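Local coordinates for glutamate racemase (Francisella tularensis subsp. tularensis, PDB 3OUT), which is an alpha/beta protein of the Asp/Glu/hydantoin racemase family, built on two parallel beta-sheets, with D-glutamic acid bound in its pocket, at residues Tyr216-Leu219 / Phe220-Leu224; Lys244-Ser247 / Val248-Phe252. All coordinates share one frame; numbering follows the deposited sequence.

Both contacts are local, each made within a single helix, but they sit in very different places. Contact 1 closes the last turn of helix 208-221 on the surface, its centre about 21 Å from the centre of the chain, with no other subunit of the assembly touching it. Contact 2, in helix 245-253, is partly buried within a beta-alpha-beta unit, and there a second subunit packs against it. The two do not meet: their nearest atoms are about 18 Å apart. Their chemistry follows their setting. Contact 1 relies on backbone capping and the packing of aromatic and leucine side chains, whereas contact 2 adds a salt bridge that continues across the subunit interface.

Contact 1: residues Tyr216-Leu219 / Phe220-Leu224; sequences YSLL and FENKL
Tyr216 and Phe220 lie side by side, one turn apart, on the last stretch of helix 208-221, which a Schellman motif brings to a close. Phe220 is the side chain to follow. Its CB sits over one face of the Tyr216 ring, 4.3 Å from the ring centroid, in a CH-pi contact. From CG the CD1 side passes the phenol oxygen, Phe220 CD1 coming to 3.5 Å from Tyr216 OH before CE1 draws away. On the other side of the ring Glu221 OE2 lies in its plane at the edge, 3.6 Å from Phe220 CE2. In both aromatic residues CG is anti to the backbone N (chi1 172° in each), which sends the two rings off in the same direction. Their planes are nearly parallel but slid apart, so the rings barely overlap, with centroids 5.9 Å apart.

In the backbone, the regular helical bonds run from Phe220 N to Tyr216 O and from Glu221 N to Ser217 O. Asn222, the first residue to leave helical geometry, still gives its backbone N to Leu218 O at 3.1 Å. Its amide folds back as well: ND2 makes a weak bond to that same Leu218 O, while Leu218 CD2 rests 3.5 Å from Asn222 ND2.

Lys223 then takes a positive phi of 54° as the C-prime residue, which ends the helix. Its N bonds to Phe220 O. The turn brings Leu224 back against buried Leu219, and their side chains cross at about a right angle, with Leu219 CD2 3.9 Å from Leu224 CB. Lys71 NZ bonds to Leu224 O. The other defining bond of the motif is short and almost straight: Leu224 N reaches Leu219 O at 2.8 Å, with an N-H...O angle of 173°.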
loop_
_atom_site.group_PDB
_atom_site.type_symbol
_atom_site.label_atom_id
_atom_site.label_comp_id
_atom_site.label_asym_id
_atom_site.label_seq_id
_atom_site.Cartn_x
_atom_site.Cartn_y
_atom_site.Cartn_z
ATOM N N TYR B 216 -19.605 21.204 -14.377
ATOM C CA TYR B 216 -20.977 21.518 -14.785
ATOM C C TYR B 216 -21.045 21.846 -16.301
ATOM O O TYR B 216 -21.869 21.280 -17.034
ATOM C CB TYR B 216 -21.585 22.688 -13.995
ATOM C CG TYR B 216 -22.912 23.071 -14.591
ATOM C CD1 TYR B 216 -24.077 22.411 -14.234
ATOM C CD2 TYR B 216 -22.988 24.058 -15.559
ATOM C CE1 TYR B 216 -25.295 22.717 -14.834
ATOM C CE2 TYR B 216 -24.200 24.378 -16.170
ATOM C CZ TYR B 216 -25.346 23.696 -15.802
ATOM O OH TYR B 216 -26.547 24.015 -16.409
ATOM N N SER B 217 -20.172 22.740 -16.775
ATOM C CA SER B 217 -20.269 23.170 -18.174
ATOM C C SER B 217 -20.048 22.005 -19.107
ATOM O O SER B 217 -20.756 21.865 -20.105
ATOM C CB SER B 217 -19.267 24.268 -18.484
ATOM O OG SER B 217 -19.615 25.414 -17.764
ATOM N N LEU B 218 -19.083 21.143 -18.766
ATOM C CA LEU B 218 -18.817 19.982 -19.568
ATOM C C LEU B 218 -20.016 19.054 -19.614
ATOM O O LEU B 218 -20.398 18.599 -20.683
ATOM C CB LEU B 218 -17.589 19.224 -19.065
ATOM C CG LEU B 218 -17.057 18.071 -19.924
ATOM C CD1 LEU B 218 -15.557 17.819 -19.649
ATOM C CD2 LEU B 218 -17.866 16.802 -19.731
ATOM N N LEU B 219 -20.601 18.739 -18.462
ATOM C CA LEU B 219 -21.765 17.826 -18.467
ATOM C C LEU B 219 -22.957 18.409 -19.227
ATOM O O LEU B 219 -23.644 17.715 -19.960
ATOM C CB LEU B 219 -22.196 17.493 -17.047
ATOM C CG LEU B 219 -21.164 16.713 -16.236
ATOM C CD1 LEU B 219 -21.678 16.528 -14.829
ATOM C CD2 LEU B 219 -20.858 15.333 -16.833
ATOM N N PHE B 220 -23.202 19.692 -19.022
ATOM C CA PHE B 220 -24.315 20.360 -19.677
ATOM C C PHE B 220 -24.132 20.370 -21.186
ATOM O O PHE B 220 -25.045 19.995 -21.944
ATOM C CB PHE B 220 -24.429 21.782 -19.156
ATOM C CG PHE B 220 -25.414 22.615 -19.911
ATOM C CD1 PHE B 220 -26.765 22.546 -19.618
ATOM C CD2 PHE B 220 -24.989 23.465 -20.917
ATOM C CE1 PHE B 220 -27.690 23.316 -20.337
ATOM C CE2 PHE B 220 -25.915 24.250 -21.632
ATOM C CZ PHE B 220 -27.250 24.175 -21.337
ATOM N N GLU B 221 -22.960 20.803 -21.633
ATOM C CA GLU B 221 -22.761 20.997 -23.070
ATOM C C GLU B 221 -22.778 19.648 -23.777
ATOM O O GLU B 221 -23.231 19.542 -24.927
ATOM C CB GLU B 221 -21.469 21.766 -23.345
ATOM C CG GLU B 221 -21.506 23.256 -22.921
ATOM C CD GLU B 221 -22.510 24.134 -23.718
ATOM O OE1 GLU B 221 -22.958 23.722 -24.807
ATOM O OE2 GLU B 221 -22.851 25.240 -23.234
ATOM N N ASN B 222 -22.339 18.604 -23.081
ATOM C CA ASN B 222 -22.300 17.263 -23.664
ATOM C C ASN B 222 -23.546 16.417 -23.395
ATOM O O ASN B 222 -23.574 15.240 -23.736
ATOM C CB ASN B 222 -20.998 16.556 -23.256
ATOM C CG ASN B 222 -19.746 17.249 -23.854
ATOM O OD1 ASN B 222 -19.664 17.466 -25.061
ATOM N ND2 ASN B 222 -18.793 17.600 -23.009
ATOM N N LYS B 223 -24.580 17.040 -22.819
ATOM C CA LYS B 223 -25.855 16.392 -22.492
ATOM C C LYS B 223 -25.681 15.130 -21.624
ATOM O O LYS B 223 -26.307 14.087 -21.885
ATOM C CB LYS B 223 -26.623 16.039 -23.783
ATOM C CG LYS B 223 -26.909 17.215 -24.735
ATOM C CD LYS B 223 -27.778 16.782 -25.957
ATOM C CE LYS B 223 -29.300 16.932 -25.721
ATOM N NZ LYS B 223 -30.108 16.851 -27.011
ATOM N N LEU B 224 -24.824 15.224 -20.607
ATOM C CA LEU B 224 -24.542 14.087 -19.721
ATOM C C LEU B 224 -25.045 14.309 -18.299
ATOM O O LEU B 224 -24.316 14.122 -17.350
ATOM C CB LEU B 224 -23.042 13.845 -19.700
ATOM C CG LEU B 224 -22.451 13.217 -20.959
ATOM C CD1 LEU B 224 -20.916 13.163 -20.817
ATOM C CD2 LEU B 224 -23.073 11.824 -21.226
#

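Contact 2: residues Lys244-Ser247 / Val248-Phe252; sequences KFRS and VGEMF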
loop_
_atom_site.group_PDB
_atom_site.type_symbol
_atom_site.label_atom_id
_atom_site.label_comp_id
_atom_site.label_asym_id
_atom_site.label_seq_id
_atom_site.Cartn_x
_atom_site.Cartn_y
_atom_site.Cartn_z
ATOM N N LYS B 244 -10.549 11.082 14.258
ATOM C CA LYS B 244 -10.832 12.482 13.924
ATOM C C LYS B 244 -11.438 12.686 12.543
ATOM O O LYS B 244 -11.795 13.819 12.221
ATOM C CB LYS B 244 -9.605 13.388 14.151
ATOM C CG LYS B 244 -9.479 13.800 15.624
ATOM C CD LYS B 244 -8.671 15.108 15.877
ATOM C CE LYS B 244 -7.170 14.812 16.062
ATOM N NZ LYS B 244 -6.400 15.755 16.926
ATOM N N PHE B 245 -11.602 11.633 11.741
ATOM C CA PHE B 245 -12.000 11.827 10.346
ATOM C C PHE B 245 -13.391 12.442 10.151
ATOM O O PHE B 245 -13.584 13.373 9.356
ATOM C CB PHE B 245 -11.840 10.536 9.542
ATOM C CG PHE B 245 -12.301 10.674 8.112
ATOM C CD1 PHE B 245 -11.637 11.521 7.246
ATOM C CD2 PHE B 245 -13.429 10.031 7.673
ATOM C CE1 PHE B 245 -12.036 11.687 5.924
ATOM C CE2 PHE B 245 -13.845 10.182 6.362
ATOM C CZ PHE B 245 -13.145 11.045 5.479
ATOM N N ARG B 246 -14.365 11.886 10.856
ATOM C CA ARG B 246 -15.734 12.372 10.765
ATOM C C ARG B 246 -15.775 13.852 10.993
ATOM O O ARG B 246 -16.297 14.606 10.157
ATOM C CB ARG B 246 -16.610 11.645 11.784
ATOM C CG ARG B 246 -18.102 11.682 11.478
ATOM C CD ARG B 246 -18.790 13.014 11.742
ATOM N NE ARG B 246 -18.572 13.554 13.092
ATOM C CZ ARG B 246 -18.782 14.825 13.460
ATOM N NH1 ARG B 246 -19.211 15.742 12.578
ATOM N NH2 ARG B 246 -18.531 15.199 14.725
ATOM N N SER B 247 -15.204 14.292 12.098
ATOM C CA SER B 247 -15.305 15.696 12.472
ATOM C C SER B 247 -14.519 16.625 11.542
ATOM O O SER B 247 -15.018 17.662 11.157
ATOM C CB SER B 247 -14.916 15.882 13.934
ATOM O OG SER B 247 -13.545 15.638 14.143
ATOM N N VAL B 248 -13.298 16.248 11.176
ATOM C CA VAL B 248 -12.491 17.141 10.332
ATOM C C VAL B 248 -13.057 17.128 8.900
ATOM O O VAL B 248 -13.156 18.187 8.264
ATOM C CB VAL B 248 -10.985 16.832 10.427
ATOM C CG1 VAL B 248 -10.173 17.761 9.513
ATOM C CG2 VAL B 248 -10.495 16.942 11.848
ATOM N N GLY B 249 -13.466 15.969 8.390
ATOM C CA GLY B 249 -14.022 15.922 7.040
ATOM C C GLY B 249 -15.290 16.739 6.906
ATOM O O GLY B 249 -15.487 17.441 5.939
ATOM N N GLU B 250 -16.180 16.617 7.893
ATOM C CA GLU B 250 -17.470 17.291 7.835
ATOM C C GLU B 250 -17.323 18.786 8.064
ATOM O O GLU B 250 -18.193 19.536 7.630
ATOM C CB GLU B 250 -18.488 16.623 8.765
ATOM C CG GLU B 250 -18.842 15.236 8.252
ATOM C CD GLU B 250 -19.899 14.520 9.089
ATOM O OE1 GLU B 250 -20.389 15.067 10.111
ATOM O OE2 GLU B 250 -20.220 13.382 8.714
HETATM N N MSE B 251 -16.205 19.217 8.653
HETATM C CA MSE B 251 -15.839 20.674 8.690
HETATM C C MSE B 251 -15.717 21.231 7.260
HETATM O O MSE B 251 -16.181 22.333 6.994
HETATM C CB MSE B 251 -14.562 20.919 9.499
HETATM C CG MSE B 251 -14.158 22.372 9.644
HETATM SE SE MSE B 251 -12.458 22.669 10.538
HETATM C CE MSE B 251 -11.153 21.924 9.249
ATOM N N PHE B 252 -15.179 20.431 6.335
ATOM C CA PHE B 252 -15.048 20.829 4.932
ATOM C C PHE B 252 -16.323 20.601 4.173
ATOM O O PHE B 252 -16.671 21.414 3.320
ATOM C CB PHE B 252 -13.906 20.057 4.242
ATOM C CG PHE B 252 -12.542 20.558 4.624
ATOM C CD1 PHE B 252 -11.855 19.996 5.663
ATOM C CD2 PHE B 252 -11.972 21.628 3.965
ATOM C CE1 PHE B 252 -10.611 20.433 6.038
ATOM C CE2 PHE B 252 -10.701 22.087 4.344
ATOM C CZ PHE B 252 -10.037 21.495 5.389
#
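The Arg246 side chain sets out with CG anti to the backbone N (chi1 -159°) and then bends at chi2 and chi3, which swings its guanidinium back toward Glu250, whose chain is extended beyond CG. The two side chains cross at about a right angle and close an i to i+4 salt bridge, Arg246 NH1 to Glu250 OE1 at 2.8 Å. The carboxylate oxygen lies near the guanidinium plane, but NH1 meets it from above the carboxylate plane.

At the start of the helix, Lys244 O accepts two bonds: one from Val248 N at 3.0 Å, the other from Ser247 OG at 3.2 Å, with the hydroxyl above the carbonyl plane.

Glu250 OE2 takes a hydrogen bond from Met257 N and a salt bridge from Arg246 NH2 of the second subunit, where the two Arg246 side chains pack together. The Phe252 ring meets that of His188, which lines the D-glutamic acid pocket. Helix 245-253 connects parallel strands 234-238 and 259-262 at one edge of the six-stranded sheet, with Met251 and Phe252 leaning on Ile153 of helix 149-154.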